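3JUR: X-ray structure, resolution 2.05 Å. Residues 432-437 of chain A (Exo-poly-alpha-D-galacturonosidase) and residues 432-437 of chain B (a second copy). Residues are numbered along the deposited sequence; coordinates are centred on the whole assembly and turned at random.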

ATOM      1  N   ASN A 432      -2.597  -7.563  -2.490  1.00 24.18           N
ATOM      2  CA  ASN A 432      -1.646  -7.878  -1.423  1.00 24.82           C
ATOM      3  C   ASN A 432      -0.923  -6.646  -0.893  1.00 24.76           C
ATOM      4  O   ASN A 432       0.302  -6.644  -0.789  1.00 25.18           O
ATOM      5  CB  ASN A 432      -0.611  -8.908  -1.885  1.00 25.02           C
ATOM      6  CG  ASN A 432      -1.212 -10.259  -2.190  1.00 26.90           C
ATOM      7  OD1 ASN A 432      -2.266 -10.639  -1.666  1.00 27.53           O
ATOM      8  ND2 ASN A 432      -0.534 -11.002  -3.047  1.00 29.28           N
ATOM      9  N   GLY A 433      -1.676  -5.589  -0.599  1.00 24.65           N
ATOM     10  CA  GLY A 433      -1.092  -4.352  -0.089  1.00 25.20           C
ATOM     11  C   GLY A 433      -0.325  -3.481  -1.075  1.00 25.27           C
ATOM     12  O   GLY A 433       0.339  -2.530  -0.666  1.00 25.75           O
ATOM     13  N   SER A 434      -0.395  -3.805  -2.365  1.00 25.15           N
ATOM     14  CA  SER A 434       0.096  -2.911  -3.414  1.00 25.28           C
ATOM     15  C   SER A 434      -1.080  -2.215  -4.063  1.00 25.22           C
ATOM     16  O   SER A 434      -2.052  -2.870  -4.469  1.00 25.15           O
ATOM     17  CB  SER A 434       0.860  -3.669  -4.490  1.00 25.08           C
ATOM     18  OG  SER A 434       2.217  -3.747  -4.163  1.00 27.61           O
ATOM     19  N   ARG A 435      -0.985  -0.894  -4.158  1.00 25.01           N
ATOM     20  CA  ARG A 435      -2.060  -0.078  -4.703  1.00 25.24           C
ATOM     21  C   ARG A 435      -1.727   0.327  -6.127  1.00 24.66           C
ATOM     22  O   ARG A 435      -0.609   0.765  -6.406  1.00 24.35           O
ATOM     23  CB  ARG A 435      -2.286   1.171  -3.843  1.00 25.49           C
ATOM     24  CG  ARG A 435      -3.708   1.696  -3.956  1.00 29.00           C
ATOM     25  CD  ARG A 435      -3.869   3.132  -3.477  1.00 34.59           C
ATOM     26  NE  ARG A 435      -5.080   3.707  -4.064  1.00 38.06           N
ATOM     27  CZ  ARG A 435      -5.122   4.345  -5.235  1.00 40.08           C
ATOM     28  NH1 ARG A 435      -4.014   4.522  -5.950  1.00 40.78           N
ATOM     29  NH2 ARG A 435      -6.276   4.818  -5.689  1.00 40.74           N
ATOM     30  N   PHE A 436      -2.696   0.161  -7.022  1.00 24.16           N
ATOM     31  CA  PHE A 436      -2.563   0.614  -8.398  1.00 23.90           C
ATOM     32  C   PHE A 436      -3.741   1.503  -8.743  1.00 23.83           C
ATOM     33  O   PHE A 436      -4.893   1.055  -8.693  1.00 23.04           O
ATOM     34  CB  PHE A 436      -2.519  -0.573  -9.368  1.00 24.22           C
ATOM     35  CG  PHE A 436      -1.330  -1.463  -9.178  1.00 23.97           C
ATOM     36  CD1 PHE A 436      -0.088  -1.100  -9.693  1.00 24.59           C
ATOM     37  CD2 PHE A 436      -1.450  -2.666  -8.489  1.00 23.81           C
ATOM     38  CE1 PHE A 436       1.029  -1.917  -9.508  1.00 25.12           C
ATOM     39  CE2 PHE A 436      -0.349  -3.496  -8.299  1.00 24.67           C
ATOM     40  CZ  PHE A 436       0.900  -3.119  -8.807  1.00 25.07           C
ATOM     41  N   GLU A 437      -3.461   2.762  -9.069  1.00 23.20           N
ATOM     42  CA  GLU A 437      -4.478   3.616  -9.676  1.00 23.73           C
ATOM     43  C   GLU A 437      -4.832   3.078 -11.066  1.00 23.45           C
ATOM     44  O   GLU A 437      -6.000   3.006 -11.427  1.00 23.58           O
ATOM     45  CB  GLU A 437      -4.020   5.073  -9.761  1.00 23.69           C
ATOM     46  CG  GLU A 437      -5.146   6.023 -10.196  1.00 25.55           C
ATOM     47  CD  GLU A 437      -4.640   7.344 -10.735  1.00 27.78           C
ATOM     48  OE1 GLU A 437      -3.781   7.971 -10.081  1.00 28.00           O
ATOM     49  OE2 GLU A 437      -5.113   7.759 -11.817  1.00 30.24           O
TER
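Chain B 432-437: NGSRFE

Chain B brings the same six residues, 432-437, against their counterparts in chain A. Each stretch has a short extended strand at 434-436, preceded by loop and followed by a corner at residue 437. The two strands cross obliquely. Their N-to-C directions differ by 121°, with a signed crossing angle of -121°, and their axes approach to 5.5 Å. The directions are therefore more opposed than aligned, but the strands are far from a regular antiparallel pair. Contact is concentrated near the crossing, and the two stretches together bury 279 Å².

The copies meet centrally at residue 434. Ser A434 CA and Ser B434 CA lie 4.5 Å apart. The next match is not symmetric, since Arg A435 CA lies 5.3 Å from Gly B433 CA.

Asn A432 takes no part in the contact. Its backbone has phi/psi of 46/48, and its side chain is hydrogen-bonded elsewhere in the structure. Asn B432 also has positive phi, but its psi is -120, so the two copies enter the strand differently.

Gly A433 has phi/psi of 73/9, a positive phi that favours glycine. Gly B433 is at -87/6 instead. The two carbonyls come close, with Gly A433 O 4.0 Å from Gly B433 O. One water bridges the two oxygens from the side. It donates to Gly A433 O at 2.6 Å and to Gly B433 O at 2.7 Å, although other acceptors also compete for its protons.

Ser A434 is extended, at -102/129, with chi1 in m. Its CA-to-CB bond points sideways to chain B. The hydroxyl lies beside the backbone of chain B, with Ser A434 OG 3.6 Å from Ser B434 C. Arg B435 N donates a hydrogen bond to Ser A434 OG at 2.7 Å, with a nearly straight angle of 163°. The aliphatic part of the arginine packs here too, with Arg B435 CG 3.4 Å from Ser A434 OG. On the backbone, Ser A434 CA makes a CA-H...O contact of 3.5 Å with Gly B433 O.

Arg A435 holds chain B through its own backbone. Arg A435 N donates to Gly B433 O at 2.8 Å, and the angle of 176° is almost linear. Its carbonyl is used as well: Ser B434 OG donates to Arg A435 O at 2.9 Å. Both serine hydroxyls thus bond to backbone atoms of the partner, one as acceptor and the other as donor. The side chain of Arg A435 starts sideways, but its end leads away from chain B.

Phe A436 continues the extended backbone at -126/118, with chi1 in m. Its CB points sideways, but the ring end comes nearer to chain B. Phe A436 CE1 lies 3.4 Å from Ser B434 OG. The two phenylalanines touch at Phe A436 CZ and Phe B436 CE1, 3.8 Å apart. This apolar contact meets the edge of the Phe A436 ring, near its plane.

Glu A437 lies at the corner and is out of reach of chain B. Glu B437 is likewise out of reach of chain A.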

ATOM      1  N   ASN B 432       6.272   4.225  -4.884  1.00 24.29           N
ATOM      2  CA  ASN B 432       5.155   4.805  -4.139  1.00 24.93           C
ATOM      3  C   ASN B 432       4.366   3.714  -3.395  1.00 24.77           C
ATOM      4  O   ASN B 432       4.950   2.998  -2.589  1.00 24.97           O
ATOM      5  CB  ASN B 432       4.269   5.660  -5.066  1.00 25.31           C
ATOM      6  CG  ASN B 432       5.014   6.871  -5.632  1.00 26.93           C
ATOM      7  OD1 ASN B 432       5.777   7.536  -4.926  1.00 27.01           O
ATOM      8  ND2 ASN B 432       4.799   7.154  -6.915  1.00 29.08           N
ATOM      9  N   GLY B 433       3.073   3.563  -3.681  1.00 24.66           N
ATOM     10  CA  GLY B 433       2.241   2.543  -3.024  1.00 24.73           C
ATOM     11  C   GLY B 433       2.213   1.148  -3.652  1.00 24.81           C
ATOM     12  O   GLY B 433       1.436   0.280  -3.223  1.00 24.62           O
ATOM     13  N   SER B 434       3.051   0.939  -4.668  1.00 24.40           N
ATOM     14  CA  SER B 434       3.207  -0.351  -5.342  1.00 24.45           C
ATOM     15  C   SER B 434       4.516  -1.011  -4.893  1.00 24.35           C
ATOM     16  O   SER B 434       5.563  -0.355  -4.848  1.00 23.93           O
ATOM     17  CB  SER B 434       3.264  -0.152  -6.862  1.00 24.48           C
ATOM     18  OG  SER B 434       2.130   0.540  -7.362  1.00 25.87           O
ATOM     19  N   ARG B 435       4.453  -2.305  -4.579  1.00 24.25           N
ATOM     20  CA  ARG B 435       5.643  -3.094  -4.229  1.00 24.32           C
ATOM     21  C   ARG B 435       5.697  -4.363  -5.077  1.00 23.86           C
ATOM     22  O   ARG B 435       4.712  -5.114  -5.171  1.00 23.27           O
ATOM     23  CB  ARG B 435       5.672  -3.485  -2.746  1.00 24.39           C
ATOM     24  CG  ARG B 435       4.565  -2.910  -1.905  1.00 27.34           C
ATOM     25  CD  ARG B 435       4.879  -3.035  -0.433  1.00 29.95           C
ATOM     26  NE  ARG B 435       5.399  -1.772   0.056  1.00 33.34           N
ATOM     27  CZ  ARG B 435       6.548  -1.605   0.699  1.00 32.96           C
ATOM     28  NH1 ARG B 435       7.337  -2.630   0.999  1.00 33.71           N
ATOM     29  NH2 ARG B 435       6.885  -0.392   1.064  1.00 32.82           N
ATOM     30  N   PHE B 436       6.854  -4.598  -5.682  1.00 23.25           N
ATOM     31  CA  PHE B 436       7.028  -5.722  -6.584  1.00 23.32           C
ATOM     32  C   PHE B 436       8.093  -6.655  -6.026  1.00 22.98           C
ATOM     33  O   PHE B 436       9.291  -6.361  -6.114  1.00 22.87           O
ATOM     34  CB  PHE B 436       7.419  -5.231  -7.991  1.00 23.38           C
ATOM     35  CG  PHE B 436       6.587  -4.071  -8.490  1.00 24.45           C
ATOM     36  CD1 PHE B 436       5.367  -4.290  -9.123  1.00 25.09           C
ATOM     37  CD2 PHE B 436       7.027  -2.758  -8.328  1.00 26.53           C
ATOM     38  CE1 PHE B 436       4.594  -3.223  -9.587  1.00 25.65           C
ATOM     39  CE2 PHE B 436       6.260  -1.675  -8.790  1.00 26.97           C
ATOM     40  CZ  PHE B 436       5.040  -1.913  -9.420  1.00 26.65           C
ATOM     41  N   GLU B 437       7.655  -7.761  -5.426  1.00 22.38           N
ATOM     42  CA  GLU B 437       8.582  -8.820  -5.035  1.00 22.57           C
ATOM     43  C   GLU B 437       9.195  -9.416  -6.300  1.00 22.52           C
ATOM     44  O   GLU B 437      10.421  -9.552  -6.403  1.00 22.39           O
ATOM     45  CB  GLU B 437       7.887  -9.916  -4.225  1.00 22.44           C
ATOM     46  CG  GLU B 437       8.846 -11.031  -3.783  1.00 23.91           C
ATOM     47  CD  GLU B 437       8.137 -12.210  -3.143  1.00 26.21           C
ATOM     48  OE1 GLU B 437       7.144 -11.991  -2.413  1.00 26.06           O
ATOM     49  OE2 GLU B 437       8.582 -13.358  -3.366  1.00 27.59           O
TER
HETATM   50  O   HOH W   1       1.854  -0.397  -0.643  1.00 38.30           O